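Local structure of transcriptional activator, putative (Pyrococcus furiosus, 1RTW) at residues E34-W39 against Q150-H155; V41-F46 against E81-K86. The protein is of unknown precise function but is named a putative transcriptional activator and belongs to the all-helical TENA/THI-4/PQQC family. All coordinates share one frame; numbering follows the deposited sequence.

Contact 1 of 2, residues E34-W39 against Q150-H155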
# COMPACT_ATOMS: atom_id res chain seq x y z
N GLU B 34 31.13 22.77 -4.53
CA GLU B 34 30.95 21.33 -4.71
C GLU B 34 30.12 20.67 -3.62
O GLU B 34 29.36 19.74 -3.90
CB GLU B 34 32.31 20.62 -4.77
CG GLU B 34 33.22 21.04 -5.92
CD GLU B 34 33.69 22.48 -5.80
OE1 GLU B 34 34.32 22.83 -4.78
OE2 GLU B 34 33.41 23.27 -6.73
N ASN B 35 30.29 21.13 -2.39
CA ASN B 35 29.56 20.57 -1.26
C ASN B 35 28.08 20.96 -1.31
O ASN B 35 27.21 20.13 -1.03
CB ASN B 35 30.21 21.01 0.05
CG ASN B 35 31.65 20.53 0.17
OD1 ASN B 35 32.53 21.27 0.61
ND2 ASN B 35 31.90 19.29 -0.23
N PHE B 36 27.80 22.19 -1.72
CA PHE B 36 26.43 22.65 -1.83
C PHE B 36 25.73 21.92 -2.98
O PHE B 36 24.56 21.55 -2.86
CB PHE B 36 26.34 24.16 -2.07
CG PHE B 36 24.95 24.65 -2.28
CD1 PHE B 36 24.11 24.87 -1.19
CD2 PHE B 36 24.44 24.82 -3.56
CE1 PHE B 36 22.78 25.23 -1.37
CE2 PHE B 36 23.11 25.18 -3.76
CZ PHE B 36 22.28 25.38 -2.66
N GLU B 37 26.44 21.73 -4.09
CA GLU B 37 25.86 21.05 -5.24
C GLU B 37 25.44 19.63 -4.90
O GLU B 37 24.34 19.20 -5.26
CB GLU B 37 26.83 21.05 -6.42
CG GLU B 37 26.31 20.28 -7.63
CD GLU B 37 27.10 20.53 -8.92
OE1 GLU B 37 27.65 21.64 -9.10
OE2 GLU B 37 27.13 19.61 -9.77
N LYS B 38 26.30 18.91 -4.20
CA LYS B 38 26.01 17.54 -3.81
C LYS B 38 24.79 17.50 -2.89
O LYS B 38 23.93 16.63 -3.02
CB LYS B 38 27.24 16.90 -3.14
CG LYS B 38 27.10 15.42 -2.87
CD LYS B 38 28.45 14.76 -2.67
CE LYS B 38 29.25 14.75 -3.97
NZ LYS B 38 28.56 13.95 -5.02
N TRP B 39 24.71 18.45 -1.96
CA TRP B 39 23.57 18.50 -1.06
C TRP B 39 22.29 18.78 -1.84
O TRP B 39 21.26 18.18 -1.58
CB TRP B 39 23.74 19.58 0.03
CG TRP B 39 22.46 19.82 0.79
CD1 TRP B 39 21.96 19.08 1.82
CD2 TRP B 39 21.46 20.82 0.50
NE1 TRP B 39 20.72 19.53 2.18
CE2 TRP B 39 20.39 20.60 1.38
CE3 TRP B 39 21.37 21.86 -0.43
CZ2 TRP B 39 19.22 21.39 1.37
CZ3 TRP B 39 20.21 22.65 -0.45
CH2 TRP B 39 19.16 22.41 0.44
N GLN B 150 20.48 32.24 0.17
CA GLN B 150 19.52 32.87 1.06
C GLN B 150 18.09 32.34 0.86
O GLN B 150 17.34 32.21 1.83
CB GLN B 150 19.56 34.38 0.86
CG GLN B 150 18.84 35.16 1.94
CD GLN B 150 19.44 34.97 3.30
OE1 GLN B 150 20.67 34.95 3.45
NE2 GLN B 150 18.59 34.83 4.31
N GLU B 151 17.74 32.01 -0.38
CA GLU B 151 16.40 31.49 -0.69
C GLU B 151 16.04 30.31 0.22
O GLU B 151 14.98 30.30 0.84
CB GLU B 151 16.31 31.05 -2.15
CG GLU B 151 16.83 32.07 -3.16
CD GLU B 151 18.14 31.65 -3.80
OE1 GLU B 151 19.14 31.48 -3.06
OE2 GLU B 151 18.17 31.49 -5.05
N PHE B 152 16.95 29.33 0.29
CA PHE B 152 16.76 28.14 1.12
C PHE B 152 16.74 28.44 2.61
O PHE B 152 15.93 27.89 3.35
CB PHE B 152 17.86 27.11 0.83
CG PHE B 152 17.87 26.64 -0.58
CD1 PHE B 152 17.17 25.51 -0.95
CD2 PHE B 152 18.55 27.36 -1.55
CE1 PHE B 152 17.15 25.09 -2.26
CE2 PHE B 152 18.53 26.96 -2.87
CZ PHE B 152 17.83 25.82 -3.23
N ILE B 153 17.64 29.32 3.04
CA ILE B 153 17.73 29.70 4.43
C ILE B 153 16.42 30.34 4.88
O ILE B 153 15.89 30.01 5.94
CB ILE B 153 18.87 30.69 4.67
CG1 ILE B 153 20.18 30.10 4.18
CG2 ILE B 153 19.00 31.00 6.16
CD1 ILE B 153 21.33 31.06 4.23
N ASN B 154 15.89 31.23 4.05
CA ASN B 154 14.64 31.93 4.34
C ASN B 154 13.43 31.02 4.33
O ASN B 154 12.60 31.10 5.23
CB ASN B 154 14.40 33.08 3.35
CG ASN B 154 15.31 34.28 3.61
OD1 ASN B 154 15.78 34.49 4.74
ND2 ASN B 154 15.56 35.07 2.56
N HIS B 155 13.31 30.16 3.32
CA HIS B 155 12.15 29.28 3.24
C HIS B 155 11.97 28.37 4.46
O HIS B 155 10.90 28.35 5.05
CB HIS B 155 12.17 28.43 1.96
CG HIS B 155 11.05 27.43 1.90
ND1 HIS B 155 11.27 26.08 2.04
CD2 HIS B 155 9.72 27.59 1.84
CE1 HIS B 155 10.11 25.45 2.08
NE2 HIS B 155 9.15 26.35 1.96
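In the helical segments 34-39 and 150-155 the closest CA atoms, those of Phe-36 and Phe-152, are 11.5 Å apart, so the gap is bridged by three aromatic side chains, Phe-36 and Trp-39 from one helix and Phe-152 from the other. Phe-36 and Trp-39, one helical turn apart, both carry CG anti to the backbone N (chi1 169° in Trp-39), and this shared torsion throws the two rings out in the same general direction. Phe-152, by contrast, has CG anti to its carbonyl carbon and reaches back between the helices to receive both. Trp-39 presents the rim of its six-membered ring: CH2 lies 3.9 Å from CD1 of Phe-152, and CZ3 sits over a face of the phenylalanine. This is an offset edge-to-face pair, with ring centroids 5.7 Å apart and planes nearly perpendicular at 84°. Phe-36 also points its edge at Phe-152, in a T-shaped pair tilted to 71°, where its CZ comes 4.1 Å from CE2 of Phe-152. The contact itself is apolar; the one polar atom of the trio, Trp-39 NE1, is satisfied by a hydrogen bond to Tyr-132 OH on helix 118-142. On the outer side of helix 150-157, Gln-150 NE2 donates to Asn-154 OD1 at 2.9 Å, the amide nitrogen standing above the acceptor's carbonyl plane. The cluster extends beyond the two segments, since Phe-36 stacks on Tyr-149, Trp-39 meets Phe-22, and Phe-152 pairs edge-to-face with Phe-83. Such a buried aromatic cluster, built from edge-to-face pairs, is here a piece of the hydrophobic interior of the helical TENA/THI-4/PQQC fold, joining the start of the long helix 33-60 to the short helix 150-157.

Contact 2 of 2, residues V41-F46 against E81-K86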
# COMPACT_ATOMS: atom_id res chain seq x y z
N VAL B 41 21.50 18.21 -5.17
CA VAL B 41 21.08 17.05 -5.96
C VAL B 41 20.39 16.00 -5.09
O VAL B 41 19.36 15.44 -5.46
CB VAL B 41 22.30 16.41 -6.67
CG1 VAL B 41 21.91 15.12 -7.34
CG2 VAL B 41 22.89 17.37 -7.71
N ASN B 42 20.95 15.75 -3.92
CA ASN B 42 20.39 14.75 -3.02
C ASN B 42 19.16 15.20 -2.26
O ASN B 42 18.24 14.41 -2.04
CB ASN B 42 21.46 14.22 -2.08
CG ASN B 42 22.44 13.32 -2.77
OD1 ASN B 42 22.25 12.10 -2.83
ND2 ASN B 42 23.49 13.90 -3.33
N ASP B 43 19.11 16.46 -1.85
CA ASP B 43 17.93 16.91 -1.14
C ASP B 43 16.75 17.05 -2.08
O ASP B 43 15.60 16.86 -1.69
CB ASP B 43 18.19 18.21 -0.39
CG ASP B 43 17.33 18.33 0.85
OD1 ASP B 43 17.44 17.46 1.74
OD2 ASP B 43 16.53 19.28 0.92
N TYR B 44 17.03 17.35 -3.35
CA TYR B 44 15.98 17.49 -4.35
C TYR B 44 15.28 16.14 -4.50
O TYR B 44 14.06 16.07 -4.63
CB TYR B 44 16.59 17.92 -5.68
CG TYR B 44 15.60 18.05 -6.80
CD1 TYR B 44 14.60 19.02 -6.77
CD2 TYR B 44 15.68 17.22 -7.92
CE1 TYR B 44 13.71 19.17 -7.82
CE2 TYR B 44 14.79 17.36 -8.98
CZ TYR B 44 13.82 18.34 -8.92
OH TYR B 44 12.96 18.49 -9.98
N TYR B 45 16.08 15.08 -4.48
CA TYR B 45 15.57 13.72 -4.57
C TYR B 45 14.75 13.42 -3.31
O TYR B 45 13.68 12.82 -3.38
CB TYR B 45 16.73 12.74 -4.65
CG TYR B 45 16.32 11.29 -4.60
CD1 TYR B 45 16.49 10.53 -3.43
CD2 TYR B 45 15.80 10.67 -5.72
CE1 TYR B 45 16.16 9.17 -3.40
CE2 TYR B 45 15.46 9.31 -5.70
CZ TYR B 45 15.64 8.57 -4.55
OH TYR B 45 15.29 7.24 -4.56
N PHE B 46 15.24 13.88 -2.16
CA PHE B 46 14.53 13.65 -0.92
C PHE B 46 13.18 14.36 -0.90
O PHE B 46 12.18 13.79 -0.51
CB PHE B 46 15.37 14.10 0.29
CG PHE B 46 14.69 13.89 1.62
CD1 PHE B 46 14.68 12.63 2.22
CD2 PHE B 46 13.97 14.92 2.22
CE1 PHE B 46 13.95 12.40 3.39
CE2 PHE B 46 13.23 14.70 3.40
CZ PHE B 46 13.22 13.44 3.98
N GLU B 81 10.16 23.73 -7.28
CA GLU B 81 10.46 24.88 -8.13
C GLU B 81 11.68 25.62 -7.56
O GLU B 81 12.55 26.07 -8.30
CB GLU B 81 9.26 25.84 -8.19
CG GLU B 81 7.94 25.18 -8.59
CD GLU B 81 6.73 26.10 -8.44
OE1 GLU B 81 5.68 25.80 -9.06
OE2 GLU B 81 6.82 27.11 -7.70
N MSE B 82 11.73 25.73 -6.24
CA MSE B 82 12.85 26.40 -5.57
C MSE B 82 14.18 25.72 -5.90
O MSE B 82 15.19 26.39 -6.15
CB MSE B 82 12.60 26.44 -4.06
CG MSE B 82 13.77 26.95 -3.26
SE MSE B 82 13.40 27.09 -1.38
CE MSE B 82 13.40 25.22 -0.92
N PHE B 83 14.18 24.38 -5.92
CA PHE B 83 15.38 23.63 -6.23
C PHE B 83 15.71 23.78 -7.71
O PHE B 83 16.87 23.96 -8.08
CB PHE B 83 15.20 22.14 -5.91
CG PHE B 83 15.51 21.77 -4.49
CD1 PHE B 83 16.71 21.14 -4.17
CD2 PHE B 83 14.60 22.02 -3.46
CE1 PHE B 83 17.00 20.77 -2.86
CE2 PHE B 83 14.88 21.65 -2.15
CZ PHE B 83 16.09 21.02 -1.85
N GLU B 84 14.69 23.71 -8.55
CA GLU B 84 14.86 23.82 -9.99
C GLU B 84 15.37 25.18 -10.46
O GLU B 84 16.20 25.25 -11.37
CB GLU B 84 13.56 23.47 -10.70
CG GLU B 84 13.19 22.00 -10.55
CD GLU B 84 11.69 21.74 -10.61
OE1 GLU B 84 10.90 22.69 -10.82
OE2 GLU B 84 11.30 20.57 -10.44
N LYS B 85 14.88 26.26 -9.85
CA LYS B 85 15.29 27.62 -10.20
C LYS B 85 16.78 27.71 -9.89
O LYS B 85 17.61 27.88 -10.80
CB LYS B 85 14.53 28.65 -9.36
CG LYS B 85 14.33 30.00 -10.04
CD LYS B 85 14.07 31.12 -9.03
CE LYS B 85 15.34 31.43 -8.25
NZ LYS B 85 15.13 32.29 -7.05
N LYS B 86 17.12 27.50 -8.62
CA LYS B 86 18.49 27.55 -8.14
C LYS B 86 19.44 26.73 -9.01
O LYS B 86 20.57 27.14 -9.27
CB LYS B 86 18.55 27.06 -6.70
CG LYS B 86 19.85 27.38 -6.01
CD LYS B 86 20.02 28.88 -5.92
CE LYS B 86 21.35 29.25 -5.30
NZ LYS B 86 21.53 30.73 -5.31
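Tyr-44 OH donates a 2.7 Å hydrogen bond to Glu-84 OE2, the sole hydrogen bond between segments 41-46 and 81-86. The carboxylate oxygen accepts through its anti lone pair, on the side remote from OE1, and lies at the edge of the phenol ring in its plane, while the carboxylate itself is turned 69° from that ring. Glu-84 gets there by an extended chain beyond CG. Next to this bond, Phe-83 fills the space between the helices. Its CB is pressed against Tyr-44 CD1 at 3.3 Å, and the two side chains run past one another in opposite directions, with ring planes 39° apart, an oblique pairing. With CG anti to the carbonyl carbon, the Phe-83 ring lies against the backbone of helix 33-60: Tyr-44 CA stands over its face, 4.1 Å from the ring centroid, as a CH-pi contact. The two segments belong to neighbouring antiparallel helices of the all-helical fold, successive in the chain, and the segment axes approach to 10.4 Å, with 155° between their N-to-C directions. Deeper in, Asp-43 crosses Phe-83 at about a right angle and sets OD2 at the ring's edge, 3.3 Å from CZ, a placement in which the positive rim of the ring would be expected to suit the carboxylate's negative charge. A phosphate ion, probably from the crystallisation liquor, lies about 5 Å from the Asp-43 side chain, which also touches Tyr-132 and Trp-156; such ions often mark pockets. The far side of segment 41-46 packs on helix 100-115, where Phe-46 meets Tyr-105 and Tyr-45 touches Val-106.

In the fold
After the short helices 2-8, 11-15 and 21-28, the chain enters helix 33-60, which supplies one side of both contacts, near its N-terminal end in contact 1 and about two turns further along in contact 2. From there the chain turns into helix 66-89, and contact 2 closes the shorter loop by bringing residues 81-86 back against 41-46. It then runs through helices 100-115 and 118-142 before residues 150-155 return to 34-39, so contact 1 closes a longer loop in which contact 2 is nested. Their centres lie 9 Å apart, and helices 66-89 and 150-157 also meet directly: Phe-152 CE2 is 3.4 Å from Lys-86 CG. Helices 33-60, 66-89 and 150-157 thereby pack together in mutual contact.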